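PDB 2VF7: excinuclease ABC, subunit A. from Deinococcus radiodurans, which binds DNA, zinc and ATP as a UvrA-family ABC ATPase and probably takes part in recognising damaged DNA during excision repair. Local coordinates for residues E165-R177 with I202-R216. The protein carries 1 engineered substitution. Residues are numbered along the deposited sequence; the frame is centred on the assembly and turned at random. Where two conformers were deposited one is given.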
loop_
_atom_site.group_PDB
_atom_site.type_symbol
_atom_site.label_atom_id
_atom_site.label_comp_id
_atom_site.label_asym_id
_atom_site.label_seq_id
_atom_site.Cartn_x
_atom_site.Cartn_y
_atom_site.Cartn_z
ATOM N N GLU A 165 16.785 -21.289 -34.121
ATOM C CA GLU A 165 16.436 -20.626 -35.365
ATOM C C GLU A 165 15.086 -21.101 -35.893
ATOM O O GLU A 165 14.289 -20.281 -36.328
ATOM C CB GLU A 165 17.521 -20.810 -36.414
ATOM C CG GLU A 165 17.213 -20.098 -37.716
ATOM C CD GLU A 165 18.388 -20.054 -38.654
ATOM O OE1 GLU A 165 19.384 -20.754 -38.382
ATOM O OE2 GLU A 165 18.314 -19.325 -39.671
ATOM N N ASP A 166 14.840 -22.412 -35.854
ATOM C CA ASP A 166 13.572 -22.975 -36.304
ATOM C C ASP A 166 12.397 -22.504 -35.445
ATOM O O ASP A 166 11.329 -22.198 -35.981
ATOM C CB ASP A 166 13.598 -24.512 -36.335
ATOM C CG ASP A 166 14.923 -25.087 -36.843
ATOM O OD1 ASP A 166 16.011 -24.692 -36.337
ATOM O OD2 ASP A 166 14.879 -25.971 -37.725
ATOM N N SER A 167 12.578 -22.445 -34.126
ATOM C CA SER A 167 11.497 -22.017 -33.238
ATOM C C SER A 167 11.162 -20.532 -33.423
ATOM O O SER A 167 10.001 -20.142 -33.315
ATOM C CB SER A 167 11.807 -22.335 -31.771
ATOM O OG SER A 167 12.836 -21.516 -31.242
ATOM N N MET A 168 12.178 -19.733 -33.751
ATOM C CA MET A 168 12.061 -18.264 -33.920
ATOM C C MET A 168 11.796 -17.773 -35.330
ATOM O O MET A 168 11.211 -16.707 -35.521
ATOM C CB MET A 168 13.352 -17.606 -33.459
ATOM C CG MET A 168 13.398 -17.381 -32.002
ATOM S SD MET A 168 15.029 -16.873 -31.489
ATOM C CE MET A 168 14.507 -16.232 -29.939
ATOM N N VAL A 169 12.308 -18.500 -36.314
ATOM C CA VAL A 169 11.967 -18.258 -37.725
ATOM C C VAL A 169 11.350 -19.510 -38.326
ATOM O O VAL A 169 12.059 -20.395 -38.843
ATOM C CB VAL A 169 13.108 -17.559 -38.574
ATOM C CG1 VAL A 169 14.345 -17.276 -37.738
ATOM C CG2 VAL A 169 13.427 -18.294 -39.846
ATOM N N PRO A 170 10.015 -19.619 -38.198
ATOM C CA PRO A 170 9.270 -20.788 -38.665
ATOM C C PRO A 170 9.237 -20.914 -40.195
ATOM O O PRO A 170 9.196 -22.040 -40.712
ATOM C CB PRO A 170 7.867 -20.558 -38.108
ATOM C CG PRO A 170 7.998 -19.405 -37.140
ATOM C CD PRO A 170 9.131 -18.609 -37.598
ATOM N N ASP A 171 9.268 -19.777 -40.896
ATOM C CA ASP A 171 9.329 -19.727 -42.366
ATOM C C ASP A 171 10.522 -18.891 -42.827
ATOM O O ASP A 171 10.460 -17.677 -42.763
ATOM C CB ASP A 171 8.031 -19.145 -42.935
ATOM C CG ASP A 171 7.951 -19.203 -44.474
ATOM O OD1 ASP A 171 8.904 -19.663 -45.163
ATOM O OD2 ASP A 171 6.894 -18.778 -44.999
ATOM N N PRO A 172 11.624 -19.545 -43.262
ATOM C CA PRO A 172 12.847 -18.893 -43.756
ATOM C C PRO A 172 12.812 -18.409 -45.214
ATOM O O PRO A 172 13.827 -17.888 -45.689
ATOM C CB PRO A 172 13.924 -19.991 -43.592
ATOM C CG PRO A 172 13.252 -21.109 -42.864
ATOM C CD PRO A 172 11.808 -21.004 -43.210
ATOM N N SER A 173 11.678 -18.573 -45.910
ATOM C CA SER A 173 11.471 -17.956 -47.243
ATOM C C SER A 173 11.173 -16.467 -47.107
ATOM O O SER A 173 11.427 -15.672 -48.028
ATOM C CB SER A 173 10.356 -18.651 -48.046
ATOM O OG SER A 173 9.127 -18.736 -47.333
ATOM N N LEU A 174 10.662 -16.089 -45.936
ATOM C CA LEU A 174 10.305 -14.698 -45.650
ATOM C C LEU A 174 11.519 -13.759 -45.598
ATOM O O LEU A 174 12.639 -14.161 -45.296
ATOM C CB LEU A 174 9.465 -14.624 -44.361
ATOM C CG LEU A 174 7.931 -14.636 -44.413
ATOM C CD1 LEU A 174 7.344 -14.961 -45.787
ATOM C CD2 LEU A 174 7.365 -15.558 -43.364
ATOM N N THR A 175 11.262 -12.503 -45.919
ATOM C CA THR A 175 12.214 -11.420 -45.850
ATOM C C THR A 175 12.147 -10.845 -44.422
ATOM O O THR A 175 11.130 -11.001 -43.738
ATOM C CB THR A 175 11.785 -10.377 -46.917
ATOM O OG1 THR A 175 12.795 -10.226 -47.928
ATOM C CG2 THR A 175 11.419 -9.041 -46.319
ATOM N N ILE A 176 13.219 -10.197 -43.949
ATOM C CA ILE A 176 13.166 -9.539 -42.634
ATOM C C ILE A 176 12.001 -8.500 -42.572
ATOM O O ILE A 176 11.248 -8.474 -41.600
ATOM C CB ILE A 176 14.561 -8.990 -42.158
ATOM C CG1 ILE A 176 15.559 -10.126 -41.901
ATOM C CG2 ILE A 176 14.423 -8.177 -40.880
ATOM C CD1 ILE A 176 17.059 -9.638 -41.698
ATOM N N ARG A 177 11.825 -7.688 -43.617
ATOM C CA ARG A 177 10.647 -6.778 -43.731
ATOM C C ARG A 177 9.277 -7.528 -43.763
ATOM O O ARG A 177 8.230 -6.960 -43.392
ATOM C CB ARG A 177 10.798 -5.859 -44.967
ATOM C CG ARG A 177 9.878 -4.630 -44.971
ATOM C CD ARG A 177 10.034 -3.718 -46.203
ATOM N NE ARG A 177 11.418 -3.333 -46.503
ATOM C CZ ARG A 177 12.014 -2.231 -46.067
ATOM N NH1 ARG A 177 11.362 -1.365 -45.294
ATOM N NH2 ARG A 177 13.272 -1.990 -46.392
ATOM N N ILE A 202 22.338 -4.153 -42.983
ATOM C CA ILE A 202 21.896 -5.523 -43.245
ATOM C C ILE A 202 20.711 -5.463 -44.195
ATOM O O ILE A 202 19.930 -4.519 -44.137
ATOM C CB ILE A 202 21.544 -6.256 -41.915
ATOM C CG1 ILE A 202 22.841 -6.540 -41.142
ATOM C CG2 ILE A 202 20.721 -7.561 -42.172
ATOM C CD1 ILE A 202 22.660 -6.716 -39.666
ATOM N N ASP A 203 20.596 -6.479 -45.058
ATOM C CA ASP A 203 19.572 -6.572 -46.091
ATOM C C ASP A 203 18.252 -7.188 -45.576
ATOM O O ASP A 203 18.128 -8.371 -45.238
ATOM C CB ASP A 203 20.117 -7.364 -47.295
ATOM C CG ASP A 203 19.308 -7.160 -48.574
ATOM O OD1 ASP A 203 18.200 -6.575 -48.551
ATOM O OD2 ASP A 203 19.808 -7.602 -49.632
ATOM N N VAL A 204 17.258 -6.327 -45.565
ATOM C CA VAL A 204 15.992 -6.559 -44.945
ATOM C C VAL A 204 14.947 -7.057 -45.999
ATOM O O VAL A 204 13.880 -7.560 -45.648
ATOM C CB VAL A 204 15.666 -5.224 -44.200
ATOM C CG1 VAL A 204 14.251 -4.693 -44.447
ATOM C CG2 VAL A 204 16.085 -5.313 -42.718
ATOM N N ASP A 205 15.314 -6.961 -47.281
ATOM C CA ASP A 205 14.427 -7.289 -48.408
ATOM C C ASP A 205 14.945 -8.480 -49.234
ATOM O O ASP A 205 14.726 -8.552 -50.439
ATOM C CB ASP A 205 14.227 -6.062 -49.312
ATOM C CG ASP A 205 13.713 -4.860 -48.553
ATOM O OD1 ASP A 205 12.550 -4.893 -48.109
ATOM O OD2 ASP A 205 14.476 -3.880 -48.398
ATOM N N VAL A 206 15.599 -9.418 -48.550
ATOM C CA VAL A 206 16.172 -10.641 -49.147
ATOM C C VAL A 206 15.755 -11.828 -48.278
ATOM O O VAL A 206 15.735 -11.705 -47.059
ATOM C CB VAL A 206 17.709 -10.484 -49.209
ATOM C CG1 VAL A 206 18.449 -11.630 -48.513
ATOM C CG2 VAL A 206 18.172 -10.261 -50.650
ATOM N N PRO A 207 15.407 -12.982 -48.880
ATOM C CA PRO A 207 14.902 -14.044 -47.991
ATOM C C PRO A 207 15.917 -14.473 -46.910
ATOM O O PRO A 207 17.142 -14.469 -47.147
ATOM C CB PRO A 207 14.602 -15.198 -48.959
ATOM C CG PRO A 207 14.506 -14.541 -50.309
ATOM C CD PRO A 207 15.445 -13.424 -50.295
ATOM N N TRP A 208 15.400 -14.832 -45.739
ATOM C CA TRP A 208 16.235 -15.111 -44.574
ATOM C C TRP A 208 17.413 -16.069 -44.921
ATOM O O TRP A 208 18.588 -15.690 -44.832
ATOM C CB TRP A 208 15.349 -15.616 -43.424
ATOM C CG TRP A 208 16.089 -15.932 -42.154
ATOM C CD1 TRP A 208 16.444 -17.167 -41.716
ATOM C CD2 TRP A 208 16.569 -15.001 -41.162
ATOM N NE1 TRP A 208 17.112 -17.076 -40.523
ATOM C CE2 TRP A 208 17.209 -15.760 -40.158
ATOM C CE3 TRP A 208 16.538 -13.606 -41.035
ATOM C CZ2 TRP A 208 17.794 -15.175 -39.022
ATOM C CZ3 TRP A 208 17.136 -13.018 -39.895
ATOM C CH2 TRP A 208 17.762 -13.811 -38.915
ATOM N N ARG A 209 17.095 -17.275 -45.366
ATOM C CA ARG A 209 18.098 -18.305 -45.697
ATOM C C ARG A 209 19.246 -17.875 -46.640
ATOM O O ARG A 209 20.268 -18.554 -46.735
ATOM C CB ARG A 209 17.385 -19.530 -46.258
ATOM C CG ARG A 209 17.051 -19.405 -47.723
ATOM C CD ARG A 209 15.669 -19.914 -48.070
ATOM N NE ARG A 209 15.333 -21.235 -47.531
ATOM C CZ ARG A 209 14.134 -21.792 -47.681
ATOM N NH1 ARG A 209 13.197 -21.140 -48.367
ATOM N NH2 ARG A 209 13.868 -22.995 -47.165
ATOM N N GLU A 210 19.070 -16.746 -47.321
ATOM C CA GLU A 210 20.076 -16.201 -48.236
ATOM C C GLU A 210 21.082 -15.312 -47.527
ATOM O O GLU A 210 22.106 -14.944 -48.104
ATOM C CB GLU A 210 19.408 -15.414 -49.382
ATOM C CG GLU A 210 18.445 -16.222 -50.281
ATOM C CD GLU A 210 19.000 -17.585 -50.671
ATOM O OE1 GLU A 210 18.329 -18.605 -50.432
ATOM O OE2 GLU A 210 20.117 -17.654 -51.205
ATOM N N LEU A 211 20.799 -14.955 -46.280
ATOM C CA LEU A 211 21.734 -14.133 -45.499
ATOM C C LEU A 211 22.853 -15.027 -44.981
ATOM O O LEU A 211 22.622 -16.217 -44.746
ATOM C CB LEU A 211 21.005 -13.434 -44.340
ATOM C CG LEU A 211 19.948 -12.353 -44.663
ATOM C CD1 LEU A 211 19.282 -11.857 -43.400
ATOM C CD2 LEU A 211 20.556 -11.173 -45.390
ATOM N N PRO A 212 24.070 -14.469 -44.804
ATOM C CA PRO A 212 25.173 -15.267 -44.273
ATOM C C PRO A 212 24.786 -15.871 -42.932
ATOM O O PRO A 212 24.014 -15.263 -42.185
ATOM C CB PRO A 212 26.290 -14.235 -44.064
ATOM C CG PRO A 212 25.987 -13.151 -44.957
ATOM C CD PRO A 212 24.488 -13.076 -45.059
ATOM N N GLU A 213 25.302 -17.062 -42.641
ATOM C CA GLU A 213 25.105 -17.694 -41.332
ATOM C C GLU A 213 25.538 -16.807 -40.149
ATOM O O GLU A 213 24.920 -16.831 -39.098
ATOM C CB GLU A 213 25.849 -19.026 -41.266
ATOM C CG GLU A 213 26.254 -19.462 -39.861
ATOM C CD GLU A 213 25.267 -20.422 -39.217
ATOM O OE1 GLU A 213 24.636 -20.035 -38.203
ATOM O OE2 GLU A 213 25.127 -21.565 -39.726
ATOM N N GLU A 214 26.623 -16.071 -40.337
ATOM C CA GLU A 214 27.187 -15.141 -39.365
ATOM C C GLU A 214 26.169 -14.079 -38.937
ATOM O O GLU A 214 25.939 -13.877 -37.739
ATOM C CB GLU A 214 28.366 -14.448 -40.035
ATOM C CG GLU A 214 29.521 -14.095 -39.163
ATOM C CD GLU A 214 30.505 -13.216 -39.915
ATOM O OE1 GLU A 214 31.584 -13.724 -40.330
ATOM O OE2 GLU A 214 30.165 -12.021 -40.127
ATOM N N THR A 215 25.581 -13.401 -39.927
ATOM C CA THR A 215 24.484 -12.436 -39.733
ATOM C C THR A 215 23.243 -13.104 -39.111
ATOM O O THR A 215 22.669 -12.586 -38.147
ATOM C CB THR A 215 24.095 -11.800 -41.089
ATOM O OG1 THR A 215 25.249 -11.188 -41.680
ATOM C CG2 THR A 215 23.011 -10.762 -40.939
ATOM N N ARG A 216 22.845 -14.270 -39.630
ATOM C CA ARG A 216 21.651 -14.926 -39.084
ATOM C C ARG A 216 21.839 -15.265 -37.603
ATOM O O ARG A 216 20.957 -15.001 -36.794
ATOM C CB ARG A 216 21.201 -16.126 -39.918
ATOM C CG ARG A 216 20.970 -15.734 -41.393
ATOM C CD ARG A 216 20.382 -16.845 -42.262
ATOM N NE ARG A 216 20.720 -18.143 -41.726
ATOM C CZ ARG A 216 21.664 -18.928 -42.205
ATOM N NH1 ARG A 216 22.371 -18.561 -43.256
ATOM N NH2 ARG A 216 21.890 -20.082 -41.620
HETATM O O HOH W 1 16.147 -10.143 -44.961
#
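The indole NE1 of Trp-208 donates to OE2 of Glu-165 at 2.7 Å; the oxygen lies near the ring plane and is met on its anti side, with carboxylate and ring planes 82° apart. Glu-165 reaches the indole N-H with an extended chain, CG anti to the backbone N (chi1 -178°). The same OE2 takes a weak, 3.4 Å bond from NE of Arg-216, part of a salt bridge, so one oxygen serves two donors. At the other end of the contact, Arg-177 grips Asp-205 side-on in a nearly coplanar, bidentate salt bridge: NE of Arg-177 meets OD1 of Asp-205 at 2.5 Å and NH2 meets OD2 at 3.0 Å, both on syn lone pairs. CG1 of Val-204 covers one face of this guanidinium. A methionine in place of Arg-177 would probably leave the Asp-205 carboxylate without its charged mate and freer to turn.

Backbone bonds tie the two segments together between these side-chain pairs. Trp-208 N donates to Leu-174 O (2.9 Å), and Arg-177 N to Val-204 O (2.9 Å). A water links the two segments, accepting from Ile-176 N and donating to the carbonyls of Asp-203 and Val-206.

Apolar packing centres on the indole and Ile-176. CG2 of Val-169 makes a CH-pi contact over the five-membered ring, while CG of Arg-216, from the same segment as the tryptophan, lies over the opposite face of the indole, toward its rim. CG1 of Ile-176 abuts the edge of the six-membered ring at CE3 of Trp-208 (3.7 Å). Beyond it, CD1 of Ile-176 continues to CD1 of Leu-211 (3.6 Å).

Both segments belong to the UvrA DNA-binding domain, away from the nucleotide and zinc sites. Helix 213-221 extends the packing through Ile-219 and Leu-220 against Trp-208, whereas helix 187-199 meets Ile-176 through Leu-197 and Val-204 through Arg-194 and Val-198.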